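Local structure of alpha-1,3-glucanase (Paenibacillus glycanilyticus, 6K0P) at residues Ala192-Ser195 with Thr201-Arg204; Asn327-Gly332 with Asn382-Ala387; Phe357-Ala362 with Ser368-Asn373. The protein hydrolyses alpha-1,3-linked glucans as a family 87 glycoside hydrolase, represented here by its catalytic domain with nigerose bound. The protein carries 1 engineered substitution. All blocks are in the same frame, centred on the assembly; numbering follows the deposited sequence.

All three contacts lie in the beta-helical part of the catalytic domain, the first at one end and the other two farther along the coils. Contact 1 comes first in the chain, at helix 196-204, with its centre about 35 Å from that of contact 2 and about 37 Å from that of contact 3. The other two are nested: contact 3 lies within the loop that contact 2 closes, their centres about 19 Å apart and their nearest atoms about 5 Å. Strand 357-360 carries one side of contact 3, and the next strand, 374-383, leads into one side of contact 2. Contact 2 joins turns near a glycan pocket, while contact 1 links the loop before helix 196-204 to the helix itself.

Contact 1 of 3, residues Ala192-Ser195 with Thr201-Arg204; sequences ASKS and TEFR. With SO4 (sulfate ion), chain F.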
loop_
_atom_site.group_PDB
_atom_site.type_symbol
_atom_site.label_atom_id
_atom_site.label_comp_id
_atom_site.label_asym_id
_atom_site.label_seq_id
_atom_site.Cartn_x
_atom_site.Cartn_y
_atom_site.Cartn_z
ATOM N N ALA A 192 16.929 -9.944 -27.698
ATOM C CA ALA A 192 17.988 -10.732 -27.073
ATOM C C ALA A 192 19.367 -10.103 -27.251
ATOM O O ALA A 192 20.255 -10.327 -26.423
ATOM C CB ALA A 192 17.972 -12.163 -27.611
ATOM N N SER A 193 19.577 -9.315 -28.305
ATOM C CA SER A 193 20.889 -8.706 -28.523
ATOM C C SER A 193 20.866 -7.184 -28.524
ATOM O O SER A 193 21.898 -6.565 -28.807
ATOM C CB SER A 193 21.541 -9.216 -29.809
ATOM O OG SER A 193 20.734 -8.888 -30.919
ATOM N N LYS A 194 19.730 -6.559 -28.219
ATOM C CA LYS A 194 19.647 -5.104 -28.147
ATOM C C LYS A 194 19.062 -4.734 -26.793
ATOM O O LYS A 194 17.889 -5.009 -26.519
ATOM C CB LYS A 194 18.817 -4.525 -29.292
ATOM C CG LYS A 194 18.842 -3.000 -29.323
ATOM C CD LYS A 194 18.028 -2.433 -30.478
ATOM C CE LYS A 194 18.522 -2.947 -31.827
ATOM N NZ LYS A 194 17.760 -2.353 -32.955
ATOM N N SER A 195 19.879 -4.121 -25.945
ATOM C CA SER A 195 19.456 -3.818 -24.592
ATOM C C SER A 195 18.491 -2.633 -24.574
ATOM O O SER A 195 18.310 -1.916 -25.565
ATOM C CB SER A 195 20.667 -3.473 -23.735
ATOM O OG SER A 195 21.193 -2.229 -24.151
ATOM N N THR A 201 19.014 4.632 -27.122
ATOM C CA THR A 201 19.948 5.418 -27.923
ATOM C C THR A 201 19.474 5.517 -29.368
ATOM O O THR A 201 19.483 6.600 -29.966
ATOM C CB THR A 201 21.348 4.810 -27.843
ATOM O OG1 THR A 201 21.822 4.901 -26.496
ATOM C CG2 THR A 201 22.314 5.567 -28.755
ATOM N N GLU A 202 19.042 4.390 -29.942
ATOM C CA GLU A 202 18.504 4.412 -31.297
ATOM C C GLU A 202 17.277 5.313 -31.382
ATOM O O GLU A 202 17.098 6.050 -32.359
ATOM C CB GLU A 202 18.169 2.981 -31.728
ATOM C CG GLU A 202 17.737 2.847 -33.165
ATOM C CD GLU A 202 17.447 1.408 -33.550
ATOM O OE1 GLU A 202 18.060 0.490 -32.950
ATOM O OE2 GLU A 202 16.593 1.210 -34.446
ATOM N N PHE A 203 16.418 5.274 -30.360
ATOM C CA PHE A 203 15.263 6.165 -30.339
ATOM C C PHE A 203 15.690 7.630 -30.304
ATOM O O PHE A 203 15.169 8.456 -31.061
ATOM C CB PHE A 203 14.351 5.821 -29.151
ATOM C CG PHE A 203 13.591 7.002 -28.615
ATOM C CD1 PHE A 203 12.403 7.417 -29.206
ATOM C CD2 PHE A 203 14.075 7.726 -27.530
ATOM C CE1 PHE A 203 11.705 8.518 -28.725
ATOM C CE2 PHE A 203 13.387 8.828 -27.047
ATOM C CZ PHE A 203 12.207 9.224 -27.636
ATOM N N ARG A 204 16.631 7.977 -29.420
ATOM C CA ARG A 204 17.007 9.381 -29.274
ATOM C C ARG A 204 17.567 9.937 -30.574
ATOM O O ARG A 204 17.288 11.088 -30.938
ATOM C CB ARG A 204 18.014 9.563 -28.130
ATOM C CG ARG A 204 17.421 9.471 -26.719
ATOM C CD ARG A 204 18.422 9.966 -25.668
ATOM N NE ARG A 204 19.761 9.490 -25.992
ATOM C CZ ARG A 204 20.261 8.332 -25.587
ATOM N NH1 ARG A 204 19.539 7.521 -24.816
ATOM N NH2 ARG A 204 21.490 7.982 -25.947
HETATM S S SO4 F . 22.754 11.067 -28.087
HETATM O O1 SO4 F . 23.979 11.667 -27.562
HETATM O O2 SO4 F . 21.611 11.528 -27.295
HETATM O O3 SO4 F . 22.568 11.492 -29.474
HETATM O O4 SO4 F . 22.867 9.612 -28.031
#
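The N-terminal approach to helix 196-204 is tied to the helix by a salt bridge between Lys-194, in the loop before it, and Glu-202, more than a turn along it. Lys-194 NZ lies 2.9 Å from Glu-202 OE1 and approaches the syn lone pair, on the side of the other carboxylate oxygen; OE2 stays more distant. The lysine chain sets out with CG opposite its backbone N (chi1 -174°) and kinks once, at chi3 (-58°), to bring NZ to OE1, running roughly perpendicular to the glutamate. With both residues partly exposed, this is a surface link, narrow in area and carried by one ion pair. Ser-195 sits at the N-cap, its side chain capping a backbone N, while Gln-198 OE1 accepts from Ser-195 N. Farther on, Arg-204 presents its guanidinium edge to a sulfate, probably from the crystallisation liquor: NE reaches O2 at 3.0 Å and NH2 reaches O4 at 3.0 Å, a two-pronged grip that Gln-205 extends. Lys-194 and Glu-202 both also touch Val-188 of strand 187-189. Buried Phe-203 packs on Lys-209 and Thr-232. The helix lies at one end of the parallel beta-helix, consistent with the capping helices of pectate-lyase-like folds.

Contact 2 of 3, residues Asn327-Gly332 with Asn382-Ala387; sequences NTFAAG and NVRRAA. Engineered in segment 327-332: Ala-331 (natural residue Asp). With ACY (acetic acid), chain K.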
loop_
_atom_site.group_PDB
_atom_site.type_symbol
_atom_site.label_atom_id
_atom_site.label_comp_id
_atom_site.label_asym_id
_atom_site.label_seq_id
_atom_site.Cartn_x
_atom_site.Cartn_y
_atom_site.Cartn_z
ATOM N N ASN A 327 4.593 -5.315 -2.137
ATOM C CA ASN A 327 5.753 -5.836 -1.427
ATOM C C ASN A 327 6.970 -4.926 -1.612
ATOM O O ASN A 327 8.037 -5.340 -2.065
ATOM C CB ASN A 327 6.008 -7.296 -1.823
ATOM C CG ASN A 327 4.734 -8.116 -1.805
ATOM O OD1 ASN A 327 3.995 -8.102 -0.815
ATOM N ND2 ASN A 327 4.438 -8.791 -2.916
ATOM N N THR A 328 6.775 -3.658 -1.265
ATOM C CA THR A 328 7.859 -2.683 -1.269
ATOM C C THR A 328 8.371 -2.469 0.150
ATOM O O THR A 328 7.734 -2.840 1.142
ATOM C CB THR A 328 7.424 -1.337 -1.866
ATOM O OG1 THR A 328 6.375 -0.769 -1.069
ATOM C CG2 THR A 328 6.914 -1.500 -3.298
ATOM N N PHE A 329 9.543 -1.850 0.245
ATOM C CA PHE A 329 10.178 -1.705 1.546
ATOM C C PHE A 329 9.944 -0.357 2.204
ATOM O O PHE A 329 10.260 -0.203 3.389
ATOM C CB PHE A 329 11.654 -2.114 1.472
ATOM C CG PHE A 329 11.805 -3.584 1.241
ATOM C CD1 PHE A 329 11.826 -4.464 2.315
ATOM C CD2 PHE A 329 11.801 -4.100 -0.044
ATOM C CE1 PHE A 329 11.900 -5.829 2.109
ATOM C CE2 PHE A 329 11.875 -5.470 -0.259
ATOM C CZ PHE A 329 11.923 -6.330 0.822
ATOM N N ALA A 330 9.355 0.593 1.482
ATOM C CA ALA A 330 8.862 1.828 2.075
ATOM C C ALA A 330 7.594 2.253 1.344
ATOM O O ALA A 330 6.832 1.395 0.884
ATOM C CB ALA A 330 9.936 2.922 2.075
ATOM N N ALA A 331 7.370 3.561 1.215
ATOM C CA ALA A 331 6.126 4.077 0.652
ATOM C C ALA A 331 5.914 3.600 -0.784
ATOM O O ALA A 331 6.864 3.339 -1.522
ATOM C CB ALA A 331 6.139 5.611 0.683
ATOM N N GLY A 332 4.649 3.491 -1.187
ATOM C CA GLY A 332 4.339 3.117 -2.563
ATOM C C GLY A 332 4.527 4.282 -3.522
ATOM O O GLY A 332 5.451 4.295 -4.347
ATOM N N ASN A 382 -2.731 -4.604 3.598
ATOM C CA ASN A 382 -1.543 -5.236 4.166
ATOM C C ASN A 382 -0.392 -4.236 4.248
ATOM O O ASN A 382 0.713 -4.471 3.746
ATOM C CB ASN A 382 -1.132 -6.477 3.369
ATOM C CG ASN A 382 -2.069 -7.647 3.571
ATOM O OD1 ASN A 382 -2.625 -8.168 2.610
ATOM N ND2 ASN A 382 -2.234 -8.088 4.820
ATOM N N VAL A 383 -0.666 -3.091 4.865
ATOM C CA VAL A 383 0.342 -2.045 5.002
ATOM C C VAL A 383 1.290 -2.481 6.110
ATOM O O VAL A 383 0.894 -2.574 7.276
ATOM C CB VAL A 383 -0.291 -0.690 5.325
ATOM C CG1 VAL A 383 0.764 0.392 5.192
ATOM C CG2 VAL A 383 -1.467 -0.406 4.388
ATOM N N ARG A 384 2.539 -2.757 5.752
ATOM C CA ARG A 384 3.440 -3.422 6.685
ATOM C C ARG A 384 4.034 -2.475 7.722
ATOM O O ARG A 384 4.614 -2.938 8.710
ATOM C CB ARG A 384 4.516 -4.180 5.909
ATOM C CG ARG A 384 3.904 -5.197 4.939
ATOM C CD ARG A 384 4.946 -6.158 4.407
ATOM N NE ARG A 384 5.783 -5.568 3.369
ATOM C CZ ARG A 384 6.714 -6.251 2.716
ATOM N NH1 ARG A 384 6.927 -7.527 3.019
ATOM N NH2 ARG A 384 7.431 -5.666 1.769
ATOM N N ARG A 385 3.903 -1.169 7.513
ATOM C CA ARG A 385 4.276 -0.153 8.484
ATOM C C ARG A 385 3.643 1.143 8.009
ATOM O O ARG A 385 3.549 1.367 6.800
ATOM C CB ARG A 385 5.807 0.002 8.548
ATOM C CG ARG A 385 6.269 1.154 9.418
ATOM C CD ARG A 385 7.761 1.343 9.300
ATOM N NE ARG A 385 8.185 2.541 10.014
ATOM C CZ ARG A 385 9.420 2.731 10.446
ATOM N NH1 ARG A 385 10.346 1.801 10.225
ATOM N NH2 ARG A 385 9.724 3.848 11.097
ATOM N N ALA A 386 3.192 1.977 8.955
ATOM C CA ALA A 386 2.575 3.273 8.657
ATOM C C ALA A 386 1.189 3.117 8.026
ATOM O O ALA A 386 0.521 2.100 8.250
ATOM C CB ALA A 386 3.522 4.202 7.883
ATOM N N ALA A 387 0.708 4.119 7.292
ATOM C CA ALA A 387 -0.713 4.182 6.969
ATOM C C ALA A 387 -0.997 3.740 5.536
ATOM O O ALA A 387 -0.125 3.765 4.666
ATOM C CB ALA A 387 -1.257 5.603 7.192
HETATM C C ACY K . 6.476 5.470 11.065
HETATM O O ACY K . 7.662 5.964 11.133
HETATM O OXT ACY K . 6.196 4.337 10.703
HETATM C CH3 ACY K . 5.395 6.451 11.500
#
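The backbones of Asn-327 to Gly-332 and Asn-382 to Ala-387 stay well apart, nearest at Phe-329 CA and Arg-384 CA, 8.6 Å from each other, and the Arg-384 side chain spans the interval. A bend at chi3 (-77°) brings its guanidinium to the other turn, where NH2 donates to Thr-328 O at 2.9 Å (N-H...O 157°). The carbonyl oxygen lies near the guanidinium plane, but the donor stands above the carbonyl plane, 54° out of it. The same NH2 comes over one face of the Phe-329 ring; with Arg-384 CZ 5.6 Å from the ring centroid, any cation-pi attraction is weak. Asn-327 CB lies 4.2 Å from Arg-384 NH2, in van der Waals contact, its amide ND2 being engaged by Glu-304 and Asp-138. In the right-handed parallel beta-helix, one turn follows strand 319-326 and the other begins at the end of strand 374-383; both strands pair with strand 343-350, and Arg-384 therefore reaches past one intervening coil. Thr-328 OG1 donates to Ala-330 O at 3.0 Å, an internal bond of the turn whose Ala-330 touches a bound glucose. Next along, Arg-385 meets an acetic acid molecule, probably from the crystallisation liquor, edge to edge: NE to OXT at 2.8 Å and NH2 to O at 3.0 Å. A leucine in place of Arg-385 would probably leave the carbonyls of Gly-118 and Leu-120 without their NH1 donor.

Contact 3 of 3, residues Phe357-Ala362 with Ser368-Asn373; sequences FALFSA and SYNVGN
Asn-370 fits against Ser-361 and the end of strand 357-360, where the chain comes back in nearly the opposite direction (168°). Its CB lies 3.8 Å from Ser-361 OG. One atom further, CG comes within 3.5 Å of Ser-361 CA, a placement set by chi1 of -61°, with CG beside the residue's own backbone N. At the tip the two amide atoms meet different neighbours. OD1 passes 3.3 Å from Ser-361 CA, yet its polar partner is Gly-338 N in a neighbouring loop; ND2 lies 3.0 Å from Phe-360 O and, beside it, 3.5 Å from Leu-359 CD1. The leucine and the asparagine run alongside one another, pointing opposite ways, with a methyl branch of the leucine next to the amide nitrogen. The backbone is fastened as well: Asn-370 N donates to Ser-361 OG at 2.9 Å (159°), and that hydroxyl also meets the edge of the Tyr-369 ring. Beyond it, Asn-373 ND2 packs 3.7 Å from Leu-359 CD1, while this amide bonds to Ser-339 O and its OD1 accepts from Asn-342. Asn-397, from the coil on the other side, bonds to Asn-370 O and Asn-373 N. The run Asn-342, Asn-373, Asn-397, one asparagine from each successive coil, resembles the stacked asparagines at turns of pectate-lyase-type beta-helices.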
loop_
_atom_site.group_PDB
_atom_site.type_symbol
_atom_site.label_atom_id
_atom_site.label_comp_id
_atom_site.label_asym_id
_atom_site.label_seq_id
_atom_site.Cartn_x
_atom_site.Cartn_y
_atom_site.Cartn_z
ATOM N N PHE A 357 0.055 5.295 -0.122
ATOM C CA PHE A 357 -0.140 6.464 -0.974
ATOM C C PHE A 357 -0.068 7.673 -0.065
ATOM O O PHE A 357 -0.822 7.755 0.910
ATOM C CB PHE A 357 -1.506 6.410 -1.665
ATOM C CG PHE A 357 -1.665 5.249 -2.604
ATOM C CD1 PHE A 357 -1.124 5.289 -3.882
ATOM C CD2 PHE A 357 -2.352 4.119 -2.205
ATOM C CE1 PHE A 357 -1.273 4.212 -4.754
ATOM C CE2 PHE A 357 -2.498 3.040 -3.069
ATOM C CZ PHE A 357 -1.956 3.088 -4.340
ATOM N N ALA A 358 0.830 8.603 -0.373
ATOM C CA ALA A 358 1.091 9.721 0.523
ATOM C C ALA A 358 1.244 11.014 -0.263
ATOM O O ALA A 358 1.623 11.017 -1.441
ATOM C CB ALA A 358 2.346 9.486 1.370
ATOM N N LEU A 359 0.943 12.116 0.423
ATOM C CA LEU A 359 1.126 13.465 -0.096
ATOM C C LEU A 359 1.764 14.274 1.017
ATOM O O LEU A 359 1.187 14.387 2.103
ATOM C CB LEU A 359 -0.228 14.063 -0.499
ATOM C CG LEU A 359 -0.197 15.403 -1.237
ATOM C CD1 LEU A 359 0.552 15.319 -2.570
ATOM C CD2 LEU A 359 -1.625 15.864 -1.482
ATOM N N PHE A 360 2.973 14.773 0.787
ATOM C CA PHE A 360 3.672 15.564 1.800
ATOM C C PHE A 360 3.869 16.972 1.268
ATOM O O PHE A 360 4.689 17.198 0.374
ATOM C CB PHE A 360 5.012 14.956 2.216
ATOM C CG PHE A 360 5.597 15.606 3.454
ATOM C CD1 PHE A 360 6.268 16.818 3.371
ATOM C CD2 PHE A 360 5.433 15.023 4.701
ATOM C CE1 PHE A 360 6.779 17.423 4.510
ATOM C CE2 PHE A 360 5.943 15.622 5.843
ATOM C CZ PHE A 360 6.615 16.816 5.748
ATOM N N SER A 361 3.142 17.919 1.838
ATOM C CA SER A 361 3.191 19.298 1.381
ATOM C C SER A 361 4.284 20.055 2.118
ATOM O O SER A 361 4.363 20.012 3.350
ATOM C CB SER A 361 1.838 19.957 1.609
ATOM O OG SER A 361 1.778 21.251 1.044
ATOM N N ALA A 362 5.124 20.748 1.357
ATOM C CA ALA A 362 6.193 21.555 1.924
ATOM C C ALA A 362 6.553 22.618 0.900
ATOM O O ALA A 362 6.247 22.486 -0.287
ATOM C CB ALA A 362 7.415 20.702 2.275
ATOM N N SER A 368 4.117 27.288 -2.264
ATOM C CA SER A 368 3.536 27.279 -0.926
ATOM C C SER A 368 3.085 25.882 -0.502
ATOM O O SER A 368 3.566 25.342 0.500
ATOM C CB SER A 368 2.359 28.255 -0.870
ATOM O OG SER A 368 2.768 29.537 -0.424
ATOM N N TYR A 369 2.157 25.292 -1.255
ATOM C CA TYR A 369 1.526 24.033 -0.889
ATOM C C TYR A 369 1.504 23.092 -2.082
ATOM O O TYR A 369 1.500 23.528 -3.240
ATOM C CB TYR A 369 0.059 24.262 -0.498
ATOM C CG TYR A 369 -0.159 25.228 0.641
ATOM C CD1 TYR A 369 -0.134 24.788 1.958
ATOM C CD2 TYR A 369 -0.437 26.568 0.400
ATOM C CE1 TYR A 369 -0.344 25.657 3.011
ATOM C CE2 TYR A 369 -0.650 27.449 1.447
ATOM C CZ TYR A 369 -0.603 26.986 2.750
ATOM O OH TYR A 369 -0.805 27.851 3.804
ATOM N N ASN A 370 1.467 21.792 -1.790
ATOM C CA ASN A 370 1.001 20.833 -2.782
ATOM C C ASN A 370 -0.499 21.036 -2.947
ATOM O O ASN A 370 -1.241 20.978 -1.963
ATOM C CB ASN A 370 1.237 19.403 -2.288
ATOM C CG ASN A 370 2.694 19.090 -2.056
ATOM O OD1 ASN A 370 3.512 19.983 -1.851
ATOM N ND2 ASN A 370 3.022 17.805 -2.053
ATOM N N VAL A 371 -0.954 21.265 -4.179
ATOM C CA VAL A 371 -2.348 21.623 -4.425
ATOM C C VAL A 371 -2.914 20.866 -5.617
ATOM O O VAL A 371 -2.188 20.479 -6.541
ATOM C CB VAL A 371 -2.564 23.149 -4.628
ATOM C CG1 VAL A 371 -1.995 23.955 -3.464
ATOM C CG2 VAL A 371 -1.979 23.622 -5.964
ATOM N N GLY A 372 -4.231 20.674 -5.605
ATOM C CA GLY A 372 -4.922 20.231 -6.798
ATOM C C GLY A 372 -4.716 18.782 -7.163
ATOM O O GLY A 372 -5.063 18.388 -8.282
ATOM N N ASN A 373 -4.168 17.980 -6.261
ATOM C CA ASN A 373 -3.956 16.568 -6.537
ATOM C C ASN A 373 -5.246 15.787 -6.342
ATOM O O ASN A 373 -6.112 16.159 -5.547
ATOM C CB ASN A 373 -2.875 16.016 -5.610
ATOM C CG ASN A 373 -1.526 16.661 -5.857
ATOM O OD1 ASN A 373 -0.860 16.361 -6.846
ATOM N ND2 ASN A 373 -1.113 17.557 -4.962
#